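Long-range contacts in disease resistance protein RRS1 (Arabidopsis thaliana, PDB 5W3X), which acts as a WRKY transcription factor recognising W-box DNA and as a disease resistance protein against fungal and bacterial pathogens, this chain being its WRKY domain: residues B[35-40]-B[55-60]; B[42-47]-B[74-79]. All blocks are in the same frame, centred on the assembly; numbering follows the deposited sequence.

How the interactions relate
Both contacts belong to the one WRKY domain and sit on opposite sides of its centre, about 22 Å apart between their centres. Interaction 1 pairs the two middle strands of the four-stranded antiparallel sheet, 37-42 and 53-58, at the end away from the metal. Interaction 2 lies where strand 37-42 runs out: Cys42 closes that strand, and 42-47 meets the tail 74-79 that follows the last strand, 66-71, across a zinc ion. Along the chain the segments alternate, 35-40, 42-47, 55-60, 74-79, so the two contacts cross in sequence although well separated in space. Strand pairing thus holds the middle of the sheet while zinc ties its far end to the C-terminal tail.

Interaction 1 of 2, residues B[35-40]-B[55-60]; sequences FPRGYY and QVQRSE
Gly38 and Val56 form the antiparallel hydrogen-bonded pair at the middle of this contact: Gly38 N reaches Val56 O at 2.9 Å, almost straight at 178°, and Val56 N returns a bond to Gly38 O. Glycine suits the site because a CB here would crowd the Tyr40 ring, whose CE1 lies 4.0 Å from Val56 CG2. On the other face, Arg37 leaves with CG anti to its N (chi1 178°) and bends at chi3, so that it grips Gln57 side-on. Its NE (2.7 Å) and NH1 (2.6 Å) both give to Gln57 OE1, which lies in the guanidinium plane. The extended Gln57 chain also brings NE2 to Phe35 O in a weak bond. Where the strands part, the CG of Arg58 sits over the centre of one face of the Phe35 ring, 3.8 Å from its centroid, a CH-pi contact suited to a long aliphatic stem. A water joins Pro36 O to Arg58 N there. Further out, strand 22-28 flanks 37-40 through Tyr39 and Tyr40, strand 66-71 flanks 55-58, and Arg34 N holds Glu60 OE1. This is the central strand pair of the antiparallel WRKY sheet.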
loop_
_atom_site.group_PDB
_atom_site.type_symbol
_atom_site.label_atom_id
_atom_site.label_comp_id
_atom_site.label_asym_id
_atom_site.label_seq_id
_atom_site.Cartn_x
_atom_site.Cartn_y
_atom_site.Cartn_z
ATOM N N PHE B 35 3.639 -18.711 -6.054
ATOM C CA PHE B 35 3.686 -18.754 -4.599
ATOM C C PHE B 35 4.127 -17.428 -3.987
ATOM O O PHE B 35 5.053 -16.786 -4.482
ATOM C CB PHE B 35 4.619 -19.873 -4.148
ATOM C CG PHE B 35 4.252 -21.216 -4.701
ATOM C CD1 PHE B 35 3.191 -21.925 -4.167
ATOM C CD2 PHE B 35 4.957 -21.763 -5.759
ATOM C CE1 PHE B 35 2.839 -23.166 -4.672
ATOM C CE2 PHE B 35 4.612 -23.006 -6.274
ATOM C CZ PHE B 35 3.550 -23.707 -5.730
ATOM N N PRO B 36 3.468 -17.028 -2.889
ATOM C CA PRO B 36 3.743 -15.758 -2.216
ATOM C C PRO B 36 5.049 -15.795 -1.443
ATOM O O PRO B 36 5.512 -16.873 -1.062
ATOM C CB PRO B 36 2.556 -15.609 -1.263
ATOM C CG PRO B 36 2.189 -17.004 -0.938
ATOM C CD PRO B 36 2.406 -17.787 -2.209
ATOM N N ARG B 37 5.639 -14.626 -1.226
ATOM C CA ARG B 37 6.828 -14.513 -0.396
ATOM C C ARG B 37 6.481 -14.005 1.002
ATOM O O ARG B 37 5.696 -13.062 1.162
ATOM C CB ARG B 37 7.850 -13.589 -1.053
ATOM C CG ARG B 37 9.115 -13.375 -0.240
ATOM C CD ARG B 37 10.134 -12.609 -1.069
ATOM N NE ARG B 37 10.285 -13.226 -2.381
ATOM C CZ ARG B 37 10.834 -12.627 -3.431
ATOM N NH1 ARG B 37 10.922 -13.273 -4.586
ATOM N NH2 ARG B 37 11.277 -11.377 -3.335
ATOM N N GLY B 38 7.058 -14.652 2.007
ATOM C CA GLY B 38 6.897 -14.241 3.390
ATOM C C GLY B 38 8.149 -13.552 3.916
ATOM O O GLY B 38 9.271 -13.993 3.649
ATOM N N TYR B 39 7.954 -12.459 4.646
ATOM C CA TYR B 39 9.064 -11.673 5.187
ATOM C C TYR B 39 8.997 -11.676 6.704
ATOM O O TYR B 39 7.945 -11.353 7.277
ATOM C CB TYR B 39 9.011 -10.231 4.697
ATOM C CG TYR B 39 9.033 -10.063 3.186
ATOM C CD1 TYR B 39 7.916 -10.346 2.424
ATOM C CD2 TYR B 39 10.158 -9.566 2.539
ATOM C CE1 TYR B 39 7.917 -10.164 1.031
ATOM C CE2 TYR B 39 10.176 -9.392 1.149
ATOM C CZ TYR B 39 9.058 -9.683 0.409
ATOM O OH TYR B 39 9.097 -9.496 -0.963
ATOM N N TYR B 40 10.127 -12.007 7.329
ATOM C CA TYR B 40 10.269 -12.113 8.775
ATOM C C TYR B 40 11.449 -11.267 9.233
ATOM O O TYR B 40 12.390 -11.038 8.472
ATOM C CB TYR B 40 10.493 -13.568 9.210
ATOM C CG TYR B 40 9.404 -14.519 8.798
ATOM C CD1 TYR B 40 9.391 -15.067 7.521
ATOM C CD2 TYR B 40 8.392 -14.883 9.683
ATOM C CE1 TYR B 40 8.402 -15.935 7.127
ATOM C CE2 TYR B 40 7.392 -15.758 9.292
ATOM C CZ TYR B 40 7.407 -16.279 8.008
ATOM O OH TYR B 40 6.426 -17.148 7.595
ATOM N N GLN B 55 13.593 -14.271 4.425
ATOM C CA GLN B 55 12.574 -14.335 3.392
ATOM C C GLN B 55 12.349 -15.776 2.996
ATOM O O GLN B 55 13.302 -16.531 2.804
ATOM C CB GLN B 55 13.005 -13.540 2.162
ATOM C CG GLN B 55 14.254 -12.723 2.382
ATOM C CD GLN B 55 13.932 -11.429 3.056
ATOM O OE1 GLN B 55 12.935 -10.794 2.722
ATOM N NE2 GLN B 55 14.743 -11.037 4.029
ATOM N N VAL B 56 11.083 -16.146 2.863
ATOM C CA VAL B 56 10.703 -17.523 2.603
ATOM C C VAL B 56 9.757 -17.591 1.416
ATOM O O VAL B 56 8.732 -16.910 1.401
ATOM C CB VAL B 56 10.018 -18.158 3.815
ATOM C CG1 VAL B 56 9.562 -19.565 3.479
ATOM C CG2 VAL B 56 10.941 -18.144 5.040
ATOM N N GLN B 57 10.101 -18.399 0.417
ATOM C CA GLN B 57 9.245 -18.533 -0.755
ATOM C C GLN B 57 9.335 -19.922 -1.368
ATOM O O GLN B 57 10.420 -20.370 -1.738
ATOM C CB GLN B 57 9.602 -17.478 -1.802
ATOM C CG GLN B 57 8.702 -17.521 -3.029
ATOM C CD GLN B 57 8.862 -16.306 -3.913
ATOM O OE1 GLN B 57 9.774 -15.498 -3.721
ATOM N NE2 GLN B 57 7.971 -16.165 -4.890
ATOM N N ARG B 58 8.190 -20.591 -1.471
ATOM C CA ARG B 58 8.091 -21.895 -2.124
ATOM C C ARG B 58 8.501 -21.760 -3.589
ATOM O O ARG B 58 8.076 -20.827 -4.272
ATOM C CB ARG B 58 6.668 -22.447 -1.985
ATOM C CG ARG B 58 6.396 -23.763 -2.708
ATOM C CD ARG B 58 5.843 -24.833 -1.755
ATOM N NE ARG B 58 4.945 -24.292 -0.735
ATOM C CZ ARG B 58 4.646 -24.918 0.403
ATOM N NH1 ARG B 58 5.198 -26.094 0.675
ATOM N NH2 ARG B 58 3.816 -24.365 1.281
ATOM N N SER B 59 9.354 -22.664 -4.060
ATOM C CA SER B 59 9.954 -22.518 -5.383
ATOM C C SER B 59 8.951 -22.663 -6.515
ATOM O O SER B 59 8.134 -23.583 -6.526
ATOM C CB SER B 59 11.075 -23.535 -5.584
ATOM O OG SER B 59 11.572 -23.462 -6.911
ATOM N N GLU B 60 9.031 -21.744 -7.471
ATOM C CA GLU B 60 8.160 -21.763 -8.640
ATOM C C GLU B 60 8.391 -23.026 -9.463
ATOM O O GLU B 60 7.461 -23.794 -9.712
ATOM C CB GLU B 60 8.391 -20.515 -9.499
ATOM C CG GLU B 60 7.682 -20.529 -10.840
ATOM C CD GLU B 60 6.192 -20.263 -10.728
ATOM O OE1 GLU B 60 5.688 -20.150 -9.590
ATOM O OE2 GLU B 60 5.522 -20.172 -11.780
HETATM O O HOH W 1 5.328 -19.527 -0.610
#

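Interaction 2 of 2, residues B[42-47]-B[74-79]; sequences CAYKFT and HNHPRP. With ZN (zinc ion), chain G.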
loop_
_atom_site.group_PDB
_atom_site.type_symbol
_atom_site.label_atom_id
_atom_site.label_comp_id
_atom_site.label_asym_id
_atom_site.label_seq_id
_atom_site.Cartn_x
_atom_site.Cartn_y
_atom_site.Cartn_z
ATOM N N CYS B 42 13.736 -10.542 13.229
ATOM C CA CYS B 42 13.956 -11.214 14.517
ATOM C C CYS B 42 13.016 -10.779 15.648
ATOM O O CYS B 42 12.628 -9.619 15.743
ATOM C CB CYS B 42 15.401 -11.017 14.995
ATOM S SG CYS B 42 15.749 -11.933 16.534
ATOM N N ALA B 43 12.667 -11.716 16.521
ATOM C CA ALA B 43 11.828 -11.392 17.674
ATOM C C ALA B 43 12.520 -10.419 18.633
ATOM O O ALA B 43 11.865 -9.801 19.473
ATOM C CB ALA B 43 11.432 -12.659 18.411
ATOM N N TYR B 44 13.837 -10.278 18.506
ATOM C CA TYR B 44 14.596 -9.367 19.363
ATOM C C TYR B 44 15.079 -8.139 18.598
ATOM O O TYR B 44 16.080 -7.520 18.967
ATOM C CB TYR B 44 15.791 -10.095 19.987
ATOM C CG TYR B 44 15.397 -11.342 20.739
ATOM C CD1 TYR B 44 14.885 -11.267 22.033
ATOM C CD2 TYR B 44 15.519 -12.594 20.151
ATOM C CE1 TYR B 44 14.513 -12.412 22.726
ATOM C CE2 TYR B 44 15.150 -13.744 20.831
ATOM C CZ TYR B 44 14.649 -13.651 22.116
ATOM O OH TYR B 44 14.287 -14.803 22.781
ATOM N N LYS B 45 14.344 -7.762 17.556
ATOM C CA LYS B 45 14.669 -6.555 16.812
ATOM C C LYS B 45 14.578 -5.315 17.691
ATOM O O LYS B 45 15.401 -4.415 17.597
ATOM C CB LYS B 45 13.737 -6.392 15.613
ATOM C CG LYS B 45 13.945 -5.087 14.843
ATOM C CD LYS B 45 13.085 -5.040 13.589
ATOM C CE LYS B 45 13.316 -3.767 12.803
ATOM N NZ LYS B 45 14.762 -3.575 12.520
ATOM N N PHE B 46 13.554 -5.267 18.529
ATOM C CA PHE B 46 13.272 -4.079 19.316
ATOM C C PHE B 46 14.104 -4.071 20.597
ATOM O O PHE B 46 14.796 -3.096 20.898
ATOM C CB PHE B 46 11.773 -4.012 19.618
ATOM C CG PHE B 46 11.356 -2.834 20.457
ATOM C CD1 PHE B 46 11.443 -1.543 19.958
ATOM C CD2 PHE B 46 10.830 -3.025 21.729
ATOM C CE1 PHE B 46 11.043 -0.460 20.726
ATOM C CE2 PHE B 46 10.425 -1.944 22.500
ATOM C CZ PHE B 46 10.531 -0.661 21.998
ATOM N N THR B 47 14.048 -5.176 21.334
ATOM C CA THR B 47 14.741 -5.277 22.614
ATOM C C THR B 47 16.259 -5.227 22.455
ATOM O O THR B 47 16.950 -4.619 23.267
ATOM C CB THR B 47 14.351 -6.575 23.362
ATOM O OG1 THR B 47 14.587 -7.713 22.523
ATOM C CG2 THR B 47 12.887 -6.542 23.748
ATOM N N HIS B 74 22.522 -12.216 13.716
ATOM C CA HIS B 74 21.936 -11.976 15.025
ATOM C C HIS B 74 22.989 -11.398 15.966
ATOM O O HIS B 74 24.142 -11.826 15.942
ATOM C CB HIS B 74 21.357 -13.264 15.600
ATOM C CG HIS B 74 20.183 -13.791 14.839
ATOM N ND1 HIS B 74 18.880 -13.526 15.206
ATOM C CD2 HIS B 74 20.112 -14.574 13.736
ATOM C CE1 HIS B 74 18.058 -14.124 14.362
ATOM N NE2 HIS B 74 18.780 -14.766 13.461
ATOM N N ASN B 75 22.601 -10.416 16.776
ATOM C CA ASN B 75 23.519 -9.826 17.755
ATOM C C ASN B 75 23.247 -10.345 19.160
ATOM O O ASN B 75 23.330 -9.603 20.135
ATOM C CB ASN B 75 23.434 -8.293 17.730
ATOM C CG ASN B 75 22.075 -7.762 18.183
ATOM O OD1 ASN B 75 21.134 -8.524 18.416
ATOM N ND2 ASN B 75 21.968 -6.439 18.294
ATOM N N HIS B 76 22.933 -11.630 19.257
ATOM C CA HIS B 76 22.598 -12.248 20.536
ATOM C C HIS B 76 22.651 -13.766 20.384
ATOM O O HIS B 76 22.534 -14.277 19.270
ATOM C CB HIS B 76 21.213 -11.798 20.999
ATOM C CG HIS B 76 20.130 -12.117 20.021
ATOM N ND1 HIS B 76 19.424 -13.301 20.053
ATOM C CD2 HIS B 76 19.652 -11.421 18.962
ATOM C CE1 HIS B 76 18.550 -13.313 19.064
ATOM N NE2 HIS B 76 18.664 -12.183 18.391
ATOM N N PRO B 77 22.841 -14.495 21.498
ATOM C CA PRO B 77 22.888 -15.958 21.392
ATOM C C PRO B 77 21.546 -16.560 20.992
ATOM O O PRO B 77 20.528 -15.870 21.035
ATOM C CB PRO B 77 23.283 -16.402 22.809
ATOM C CG PRO B 77 22.884 -15.261 23.696
ATOM C CD PRO B 77 23.115 -14.029 22.870
ATOM N N ARG B 78 21.555 -17.838 20.618
ATOM C CA ARG B 78 20.329 -18.559 20.295
ATOM C C ARG B 78 19.380 -18.579 21.490
ATOM O O ARG B 78 19.808 -18.790 22.621
ATOM C CB ARG B 78 20.650 -19.991 19.853
ATOM C CG ARG B 78 21.660 -20.093 18.720
ATOM C CD ARG B 78 21.981 -21.547 18.402
ATOM N N PRO B 79 18.082 -18.359 21.237
ATOM C CA PRO B 79 17.056 -18.341 22.288
ATOM C C PRO B 79 16.886 -19.685 22.997
ATOM O O PRO B 79 16.061 -20.502 22.586
ATOM C CB PRO B 79 15.780 -17.961 21.523
ATOM C CG PRO B 79 16.059 -18.320 20.105
ATOM C CD PRO B 79 17.517 -18.059 19.912
HETATM ZN ZN ZN G . 18.044 -11.832 16.376
#
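The zinc site of the WRKY domain joins the end of strand 37-42 to the C-terminal tail. Cys42 SG binds the ion at 2.3 Å, His74 ND1 at 2.2 Å and His76 NE2 at 2.1 Å; Cys50 supplies the fourth ligand. The soft sulfur and the imidazole nitrogens suit zinc, and the two histidines use different nitrogens. A chi1 of -66° sets the His74 ring beside the ion, and the turn about chi2 presents ND1, whereas His76 takes the crowded position between its N and carbonyl carbon (chi1 58°) and reaches inward with NE2. Its other nitrogen, ND1, donates to Pro77 O at 3.0 Å, a bent bond that limits the rotation of the ring and probably makes NE2 a somewhat better electron donor to zinc. Cys42 SG, anti to its backbone N, accepts a nearly straight bond from Tyr44 N at 3.2 Å, inside the type I turn 42-45; such a bond probably tempers the thiolate's negative charge. Tyr44 meets His76 in an offset edge-to-face pair: its ring turns an edge toward the imidazole face, planes at 64°, with CD2 3.3 Å from His76 CE1. His74 CB lies over the opposite face, also toward the rim. Pro79 CB packs at the edge of the Tyr44 ring, near OH. Outside, the stacked Trp20 and the angled Trp22 hold the His74 ring. Two cysteines and two histidines round one zinc, the last pair separated by a single residue, form the Cys-Cys-His-His site of a WRKY zinc finger.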